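Local coordinates for protein V-type ATPase 116 kDa subunit (Meiothermus ruber, PDB 3RRK) that forms the cytoplasmic N-terminal domain of subunit I, which as a whole probably takes part in proton transport by a rotary V-ATPase, at residues L168-L178 with L190-A201. Sequence-based numbering, arbitrary orientation.
Sequences LQEALADRFVL and LVVVKRSELEAA
Val177 and Val192 form an antiparallel hydrogen-bonded pair, Val177 N to Val192 O at 3.0 Å and Val192 N to Val177 O at 3.1 Å, joining the ends of hairpin strands 177-182 and 187-194. Their beta-branched side chains suit extended backbone and lie together on one sheet face. On the other face, Leu178 and Val191 face helix 158-172: its Leu168 meets Val191 tip to tip, CD1 to CG1 at 3.6 Å, and sets CD2 against Ala201, whose small methyl lets helix 198-206 come close. Strand 148-155 completes this three-stranded antiparallel sheet, and with both helices packed on one face it makes a two-layer alpha/beta lobe at one end of the elongated domain. Leu172 forks: CD1 touches Val193 CG1, 3.6 Å away, where the two side chains cross at about a right angle, while CD2 lies against the carboxylate end of Glu197. At the contact's border, Arg175 closes a type II' turn from Leu172. Its chain bends at chi3 (-62°), and NE donates a nearly straight hydrogen bond to Leu172 O (N-H...O 164°), steadying the guanidinium. Over one guanidinium face sits Glu197 OE2, 3.2 Å from Arg175 NH1, the two planes 89° apart; because OE2 lies well out of the guanidinium plane, no N-H points at it and the salt bridge works through charge alone. An alanine in place of Glu197 would probably leave Arg175 without this counter-charge and take away the carboxylate packed on Leu172 CD2.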
# COMPACT_ATOMS: atom_id res chain seq x y z
N LEU A 168 -13.09 38.76 21.71
CA LEU A 168 -12.85 38.21 23.03
C LEU A 168 -13.23 39.19 24.13
O LEU A 168 -13.93 38.83 25.07
CB LEU A 168 -11.38 37.81 23.20
CG LEU A 168 -10.96 36.51 22.51
CD1 LEU A 168 -9.46 36.33 22.65
CD2 LEU A 168 -11.69 35.32 23.10
N GLN A 169 -12.76 40.43 24.01
CA GLN A 169 -13.08 41.43 25.01
C GLN A 169 -14.57 41.71 25.05
O GLN A 169 -15.13 41.98 26.10
CB GLN A 169 -12.33 42.74 24.75
CG GLN A 169 -12.68 43.83 25.75
CD GLN A 169 -12.28 45.22 25.28
OE1 GLN A 169 -11.81 45.38 24.15
NE2 GLN A 169 -12.46 46.22 26.14
N GLU A 170 -15.21 41.64 23.90
CA GLU A 170 -16.64 41.85 23.81
C GLU A 170 -17.34 40.80 24.67
O GLU A 170 -18.40 41.03 25.23
CB GLU A 170 -17.10 41.76 22.35
CG GLU A 170 -18.32 42.60 21.98
CD GLU A 170 -18.60 42.60 20.48
OE1 GLU A 170 -17.68 42.35 19.68
OE2 GLU A 170 -19.77 42.86 20.10
N ALA A 171 -16.71 39.64 24.76
CA ALA A 171 -17.35 38.46 25.32
C ALA A 171 -16.90 38.15 26.74
O ALA A 171 -17.64 37.56 27.52
CB ALA A 171 -17.10 37.26 24.42
N LEU A 172 -15.68 38.57 27.07
CA LEU A 172 -15.06 38.20 28.34
C LEU A 172 -14.45 39.38 29.09
O LEU A 172 -13.84 39.20 30.15
CB LEU A 172 -13.99 37.15 28.10
CG LEU A 172 -14.49 35.80 27.58
CD1 LEU A 172 -13.34 34.98 27.00
CD2 LEU A 172 -15.22 35.05 28.69
N ALA A 173 -14.61 40.58 28.55
CA ALA A 173 -13.99 41.77 29.13
C ALA A 173 -12.48 41.63 29.23
O ALA A 173 -11.77 41.57 28.22
CB ALA A 173 -14.58 42.08 30.51
N ASP A 174 -11.99 41.56 30.47
CA ASP A 174 -10.57 41.48 30.75
C ASP A 174 -10.17 40.11 31.28
O ASP A 174 -9.06 39.94 31.81
CB ASP A 174 -10.17 42.57 31.76
CG ASP A 174 -11.21 42.75 32.88
OD1 ASP A 174 -12.00 41.82 33.13
OD2 ASP A 174 -11.22 43.83 33.50
N ARG A 175 -11.06 39.13 31.15
CA ARG A 175 -10.79 37.77 31.64
C ARG A 175 -10.25 36.86 30.53
O ARG A 175 -10.82 35.79 30.27
CB ARG A 175 -12.05 37.15 32.24
CG ARG A 175 -12.68 37.90 33.38
CD ARG A 175 -14.07 37.37 33.67
NE ARG A 175 -14.94 37.55 32.51
CZ ARG A 175 -16.24 37.24 32.50
NH1 ARG A 175 -16.82 36.75 33.58
NH2 ARG A 175 -16.95 37.43 31.39
N PHE A 176 -9.17 37.29 29.90
CA PHE A 176 -8.46 36.48 28.91
C PHE A 176 -7.10 37.08 28.62
O PHE A 176 -6.85 38.26 28.87
CB PHE A 176 -9.26 36.35 27.60
CG PHE A 176 -9.26 37.61 26.77
CD1 PHE A 176 -8.30 37.81 25.79
CD2 PHE A 176 -10.23 38.59 26.97
CE1 PHE A 176 -8.31 38.97 25.01
CE2 PHE A 176 -10.25 39.75 26.20
CZ PHE A 176 -9.29 39.94 25.22
N VAL A 177 -6.23 36.25 28.06
CA VAL A 177 -4.91 36.69 27.61
C VAL A 177 -4.70 36.25 26.17
O VAL A 177 -4.72 35.06 25.85
CB VAL A 177 -3.79 36.12 28.50
CG1 VAL A 177 -2.44 36.38 27.87
CG2 VAL A 177 -3.87 36.71 29.90
N LEU A 178 -4.52 37.22 25.28
CA LEU A 178 -4.28 36.89 23.89
C LEU A 178 -2.87 37.30 23.49
O LEU A 178 -2.55 38.48 23.40
CB LEU A 178 -5.32 37.55 22.99
CG LEU A 178 -5.20 37.23 21.50
CD1 LEU A 178 -5.14 35.71 21.24
CD2 LEU A 178 -6.33 37.90 20.73
N LEU A 190 -2.39 32.27 20.95
CA LEU A 190 -2.90 31.47 22.04
C LEU A 190 -3.85 32.33 22.87
O LEU A 190 -3.55 33.49 23.16
CB LEU A 190 -1.74 30.97 22.89
CG LEU A 190 -2.10 30.10 24.10
CD1 LEU A 190 -2.30 28.66 23.67
CD2 LEU A 190 -1.02 30.19 25.16
N VAL A 191 -4.99 31.77 23.24
CA VAL A 191 -5.88 32.44 24.17
C VAL A 191 -5.91 31.65 25.46
O VAL A 191 -5.84 30.42 25.45
CB VAL A 191 -7.32 32.51 23.68
CG1 VAL A 191 -8.11 33.53 24.53
CG2 VAL A 191 -7.35 32.90 22.23
N VAL A 192 -6.03 32.38 26.57
CA VAL A 192 -6.09 31.82 27.90
C VAL A 192 -7.28 32.40 28.66
O VAL A 192 -7.49 33.61 28.68
CB VAL A 192 -4.81 32.11 28.67
CG1 VAL A 192 -4.87 31.48 30.06
CG2 VAL A 192 -3.61 31.61 27.88
N VAL A 193 -8.05 31.52 29.28
CA VAL A 193 -9.32 31.90 29.86
C VAL A 193 -9.59 31.04 31.08
O VAL A 193 -8.92 30.02 31.28
CB VAL A 193 -10.48 31.69 28.83
CG1 VAL A 193 -10.53 32.83 27.82
CG2 VAL A 193 -10.31 30.37 28.10
N LYS A 194 -10.54 31.44 31.90
CA LYS A 194 -11.02 30.54 32.94
C LYS A 194 -11.46 29.25 32.25
O LYS A 194 -12.09 29.29 31.19
CB LYS A 194 -12.18 31.18 33.72
CG LYS A 194 -11.77 32.41 34.55
CD LYS A 194 -12.98 33.21 35.07
CE LYS A 194 -13.77 32.45 36.13
NZ LYS A 194 -14.68 33.35 36.89
N ARG A 195 -11.11 28.10 32.83
CA ARG A 195 -11.54 26.81 32.30
C ARG A 195 -13.03 26.81 31.97
O ARG A 195 -13.44 26.33 30.91
CB ARG A 195 -11.24 25.69 33.30
CG ARG A 195 -11.76 24.33 32.86
CD ARG A 195 -10.92 23.73 31.73
NE ARG A 195 -9.61 23.26 32.19
CZ ARG A 195 -8.69 22.73 31.39
NH1 ARG A 195 -8.93 22.60 30.09
NH2 ARG A 195 -7.52 22.33 31.90
N SER A 196 -13.82 27.36 32.88
CA SER A 196 -15.27 27.40 32.72
C SER A 196 -15.76 28.29 31.56
O SER A 196 -16.95 28.33 31.28
CB SER A 196 -15.94 27.83 34.03
OG SER A 196 -15.71 29.21 34.31
N GLU A 197 -14.85 29.00 30.90
CA GLU A 197 -15.26 29.89 29.82
C GLU A 197 -14.59 29.52 28.50
O GLU A 197 -14.53 30.33 27.58
CB GLU A 197 -14.92 31.34 30.17
CG GLU A 197 -15.57 31.81 31.44
CD GLU A 197 -15.29 33.27 31.72
OE1 GLU A 197 -14.16 33.73 31.42
OE2 GLU A 197 -16.21 33.96 32.22
N LEU A 198 -14.08 28.30 28.43
CA LEU A 198 -13.33 27.85 27.27
C LEU A 198 -14.20 27.95 26.03
O LEU A 198 -13.76 28.43 24.99
CB LEU A 198 -12.88 26.41 27.45
CG LEU A 198 -11.91 25.92 26.40
CD1 LEU A 198 -10.76 26.92 26.24
CD2 LEU A 198 -11.40 24.51 26.75
N GLU A 199 -15.45 27.51 26.15
CA GLU A 199 -16.40 27.53 25.05
C GLU A 199 -16.80 28.92 24.58
O GLU A 199 -17.09 29.12 23.41
CB GLU A 199 -17.62 26.69 25.40
CG GLU A 199 -17.25 25.23 25.59
CD GLU A 199 -16.34 24.74 24.47
OE1 GLU A 199 -16.51 25.23 23.32
OE2 GLU A 199 -15.47 23.87 24.74
N ALA A 200 -16.81 29.88 25.49
CA ALA A 200 -17.14 31.25 25.13
C ALA A 200 -16.06 31.83 24.24
O ALA A 200 -16.31 32.65 23.36
CB ALA A 200 -17.31 32.11 26.39
N ALA A 201 -14.83 31.39 24.50
CA ALA A 201 -13.69 31.81 23.72
C ALA A 201 -13.70 31.11 22.36
O ALA A 201 -13.42 31.71 21.33
CB ALA A 201 -12.41 31.49 24.49